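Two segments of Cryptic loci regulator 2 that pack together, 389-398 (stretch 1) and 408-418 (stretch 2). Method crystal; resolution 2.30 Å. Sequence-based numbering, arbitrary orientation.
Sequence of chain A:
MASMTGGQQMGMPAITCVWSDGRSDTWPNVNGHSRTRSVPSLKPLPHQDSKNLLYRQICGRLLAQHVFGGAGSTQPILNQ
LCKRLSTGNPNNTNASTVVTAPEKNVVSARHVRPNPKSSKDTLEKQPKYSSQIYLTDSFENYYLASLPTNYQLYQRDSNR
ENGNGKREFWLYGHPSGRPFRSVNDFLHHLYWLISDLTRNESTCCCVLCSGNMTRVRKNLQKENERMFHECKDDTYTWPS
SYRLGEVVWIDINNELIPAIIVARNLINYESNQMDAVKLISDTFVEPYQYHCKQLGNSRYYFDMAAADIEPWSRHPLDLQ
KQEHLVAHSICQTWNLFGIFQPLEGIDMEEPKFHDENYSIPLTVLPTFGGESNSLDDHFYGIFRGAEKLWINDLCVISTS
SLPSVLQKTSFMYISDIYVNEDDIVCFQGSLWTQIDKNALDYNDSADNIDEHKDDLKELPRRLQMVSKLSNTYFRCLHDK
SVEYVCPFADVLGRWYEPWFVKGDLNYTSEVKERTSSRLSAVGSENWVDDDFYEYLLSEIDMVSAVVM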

# COMPACT_ATOMS: atom_id res chain seq x y z
N LEU A 389 5.70 10.83 0.71
CA LEU A 389 5.54 10.68 2.15
C LEU A 389 4.27 9.90 2.44
O LEU A 389 3.27 10.00 1.72
N TRP A 390 4.32 9.12 3.52
CA TRP A 390 3.24 8.21 3.88
C TRP A 390 2.89 8.34 5.35
O TRP A 390 3.64 8.91 6.15
N ILE A 391 1.73 7.79 5.70
CA ILE A 391 1.46 7.43 7.08
C ILE A 391 2.36 6.25 7.45
O ILE A 391 2.67 5.39 6.61
N ASN A 392 2.79 6.21 8.71
CA ASN A 392 3.72 5.20 9.23
C ASN A 392 5.14 5.49 8.77
O ASN A 392 6.04 4.66 9.00
N ASP A 393 5.37 6.64 8.14
CA ASP A 393 6.67 7.01 7.60
C ASP A 393 7.44 7.87 8.60
O ASP A 393 6.92 8.26 9.64
N LEU A 394 8.70 8.15 8.26
CA LEU A 394 9.56 9.01 9.07
C LEU A 394 9.91 10.25 8.27
O LEU A 394 10.39 10.14 7.13
N CYS A 395 9.69 11.42 8.85
CA CYS A 395 9.92 12.68 8.16
C CYS A 395 10.62 13.67 9.08
O CYS A 395 10.48 13.62 10.30
N VAL A 396 11.37 14.58 8.47
CA VAL A 396 12.03 15.67 9.17
C VAL A 396 11.08 16.85 9.26
O VAL A 396 10.34 17.14 8.31
N ILE A 397 11.08 17.54 10.40
CA ILE A 397 10.23 18.70 10.61
C ILE A 397 11.07 19.83 11.18
O ILE A 397 12.13 19.62 11.78
N SER A 398 10.59 21.06 10.98
CA SER A 398 11.22 22.22 11.58
C SER A 398 11.19 22.12 13.09
O SER A 398 10.15 21.82 13.69
N LYS A 408 15.69 18.35 20.34
CA LYS A 408 16.49 17.22 19.89
C LYS A 408 15.75 16.35 18.88
O LYS A 408 16.24 15.27 18.54
N THR A 409 14.59 16.80 18.39
CA THR A 409 13.79 15.99 17.49
C THR A 409 14.53 15.78 16.17
O THR A 409 14.87 16.74 15.47
N SER A 410 14.78 14.51 15.84
CA SER A 410 15.39 14.16 14.57
C SER A 410 14.35 13.91 13.48
O SER A 410 14.56 14.29 12.32
N PHE A 411 13.23 13.27 13.83
CA PHE A 411 12.19 12.98 12.86
C PHE A 411 10.87 12.78 13.59
O PHE A 411 10.84 12.49 14.79
N MET A 412 9.78 12.92 12.84
CA MET A 412 8.45 12.54 13.30
C MET A 412 8.11 11.17 12.73
O MET A 412 8.31 10.92 11.54
N TYR A 413 7.61 10.29 13.59
CA TYR A 413 7.05 9.00 13.16
C TYR A 413 5.57 9.23 12.90
O TYR A 413 4.77 9.32 13.83
N ILE A 414 5.20 9.31 11.62
CA ILE A 414 3.89 9.80 11.24
C ILE A 414 2.82 8.78 11.59
O ILE A 414 2.92 7.60 11.23
N SER A 415 1.78 9.23 12.29
CA SER A 415 0.63 8.40 12.62
C SER A 415 -0.56 8.65 11.71
O SER A 415 -1.32 7.72 11.43
N ASP A 416 -0.74 9.88 11.24
CA ASP A 416 -1.95 10.27 10.54
C ASP A 416 -1.66 11.50 9.70
O ASP A 416 -0.91 12.38 10.12
N ILE A 417 -2.25 11.54 8.51
CA ILE A 417 -2.17 12.68 7.61
C ILE A 417 -3.59 13.04 7.21
O ILE A 417 -4.32 12.20 6.67
N TYR A 418 -4.00 14.28 7.48
CA TYR A 418 -5.38 14.66 7.27
C TYR A 418 -5.48 16.16 7.02
O TYR A 418 -4.58 16.93 7.37

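The shortest polar contact between the stretches joins two side chains: Tyr413 OH donates to Asn392 OD1 at 2.6 Å. Asn392 starts with its CA-to-CB bond pointing away, but chi1 of -158° (t) and chi2 of 44° bring its amide end back; Tyr413, with chi1 of 176° (t), reaches it along the edge of its own ring, where OD1 lies near the ring plane. The amide nitrogen ND2 of Asn392 is satisfied elsewhere in the structure.

Four backbone hydrogen bonds set the frame for the packing. Met412 N to Cys395 O (2.7 Å, 161° at the hydrogen) and Cys395 N to Met412 O (3.1 Å, 161°) form the reciprocal antiparallel pair. Ile414 N to Asp393 O (2.8 Å) is nearly linear at 172°, whereas Asn392 N to Ile414 O (2.9 Å) is bent to 137°. Asp393 turns its carboxylate back on its own stretch, accepting a weak bond from Leu394 N at OD1 (2.6 Å, 147°).

The register sends side chains to two faces. With Leu394 and Tyr413 on one, Leu394 (m, t) places CD2 3.7 Å from Tyr413 CD1 and 3.9 Å from Phe411 CE1; it approaches both rings obliquely. On the face of Cys395 and Met412, the p rotamer of Cys395 puts SG 3.9 Å from Met412 CB and 3.6 Å from Ile414 CD1. Ile397 (p, t) extends this apolar cluster, its CG2 lying 4.2 Å from Met412 CB.

Ile414 (m, t) points toward stretch 1 and loses 87 Å² to it, more than any other residue here. Its CD1 also reaches the turn formed by Trp390 to Asp393, 3.4 Å from Trp390 O. Farther along, Ile391 (p, t) leaves its backbone sideways, yet its CG2 meets Ile417 CG1 at 4.0 Å; Ile417 (m, t) points toward stretch 1.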

# COMPACT_ATOMS: atom_id res chain seq x y z
CB LEU A 389 5.50 12.03 2.87
CG LEU A 389 6.86 12.70 3.05
CD1 LEU A 389 6.68 14.14 3.51
CD2 LEU A 389 7.72 11.93 4.05
CB TRP A 390 3.62 6.75 3.62
CG TRP A 390 3.88 6.35 2.19
CD1 TRP A 390 5.09 6.34 1.55
CD2 TRP A 390 2.92 5.86 1.24
NE1 TRP A 390 4.93 5.89 0.26
CE2 TRP A 390 3.61 5.59 0.05
CE3 TRP A 390 1.54 5.63 1.29
CZ2 TRP A 390 2.97 5.11 -1.09
CZ3 TRP A 390 0.91 5.15 0.15
CH2 TRP A 390 1.63 4.89 -1.02
CB ILE A 391 -0.03 7.09 7.29
CG1 ILE A 391 -0.44 5.91 6.40
CG2 ILE A 391 -0.89 8.31 7.01
CD1 ILE A 391 -1.86 5.41 6.64
CB ASN A 392 3.32 3.78 8.81
CG ASN A 392 3.90 2.72 9.71
OD1 ASN A 392 3.89 2.85 10.94
ND2 ASN A 392 4.42 1.65 9.12
CB ASP A 393 6.47 7.75 6.27
CG ASP A 393 7.76 7.91 5.48
OD1 ASP A 393 8.75 7.21 5.79
OD2 ASP A 393 7.77 8.74 4.56
CB LEU A 394 10.83 8.26 9.49
CG LEU A 394 10.61 6.86 10.08
CD1 LEU A 394 11.94 6.15 10.29
CD2 LEU A 394 9.82 6.94 11.38
CB CYS A 395 8.61 13.29 7.64
SG CYS A 395 7.54 13.96 8.95
CB VAL A 396 13.34 16.06 8.46
CG1 VAL A 396 14.03 17.22 9.17
CG2 VAL A 396 14.28 14.86 8.36
CB ILE A 397 9.04 18.40 11.56
CG1 ILE A 397 9.54 18.07 12.97
CG2 ILE A 397 8.19 17.27 10.99
CD1 ILE A 397 8.43 17.88 13.98
CB SER A 398 10.51 23.50 11.13
OG SER A 398 10.51 23.62 9.72
CB LYS A 408 16.91 16.35 21.08
CG LYS A 408 17.83 17.02 22.08
CD LYS A 408 18.33 16.01 23.11
CE LYS A 408 18.36 16.59 24.51
NZ LYS A 408 19.32 17.73 24.64
CB THR A 409 12.44 16.67 17.23
OG1 THR A 409 11.72 16.79 18.46
CG2 THR A 409 11.60 15.87 16.24
CB SER A 410 16.28 12.92 14.73
OG SER A 410 17.27 13.13 15.73
CB PHE A 411 12.53 11.74 12.03
CG PHE A 411 12.79 10.51 12.84
CD1 PHE A 411 11.74 9.77 13.37
CD2 PHE A 411 14.08 10.08 13.08
CE1 PHE A 411 11.98 8.63 14.11
CE2 PHE A 411 14.33 8.94 13.82
CZ PHE A 411 13.27 8.22 14.34
CB MET A 412 7.39 13.55 12.86
CG MET A 412 5.95 13.05 13.01
SD MET A 412 4.70 14.19 12.39
CE MET A 412 4.73 15.46 13.65
CB TYR A 413 7.31 7.94 14.23
CG TYR A 413 6.71 6.58 13.96
CD1 TYR A 413 6.40 6.17 12.67
CD2 TYR A 413 6.44 5.71 15.00
CE1 TYR A 413 5.85 4.92 12.43
CE2 TYR A 413 5.89 4.46 14.78
CZ TYR A 413 5.60 4.07 13.49
OH TYR A 413 5.05 2.83 13.27
CB ILE A 414 3.86 10.14 9.74
CG1 ILE A 414 4.89 11.22 9.42
CG2 ILE A 414 2.47 10.60 9.31
CD1 ILE A 414 5.12 11.43 7.93
CB SER A 415 0.20 8.66 14.07
OG SER A 415 1.17 8.18 14.99
CB ASP A 416 -3.08 10.56 11.54
CG ASP A 416 -4.46 10.36 10.94
OD1 ASP A 416 -4.60 10.47 9.71
OD2 ASP A 416 -5.41 10.09 11.71
CB ILE A 417 -1.31 12.39 6.37
CG1 ILE A 417 0.15 12.16 6.78
CG2 ILE A 417 -1.40 13.54 5.37
CD1 ILE A 417 1.03 11.66 5.66
CB TYR A 418 -6.25 14.28 8.48
CG TYR A 418 -5.85 14.96 9.77
CD1 TYR A 418 -4.89 14.39 10.60
CD2 TYR A 418 -6.43 16.16 10.17
CE1 TYR A 418 -4.52 15.00 11.79
CE2 TYR A 418 -6.06 16.77 11.35
CZ TYR A 418 -5.11 16.19 12.16
OH TYR A 418 -4.74 16.80 13.33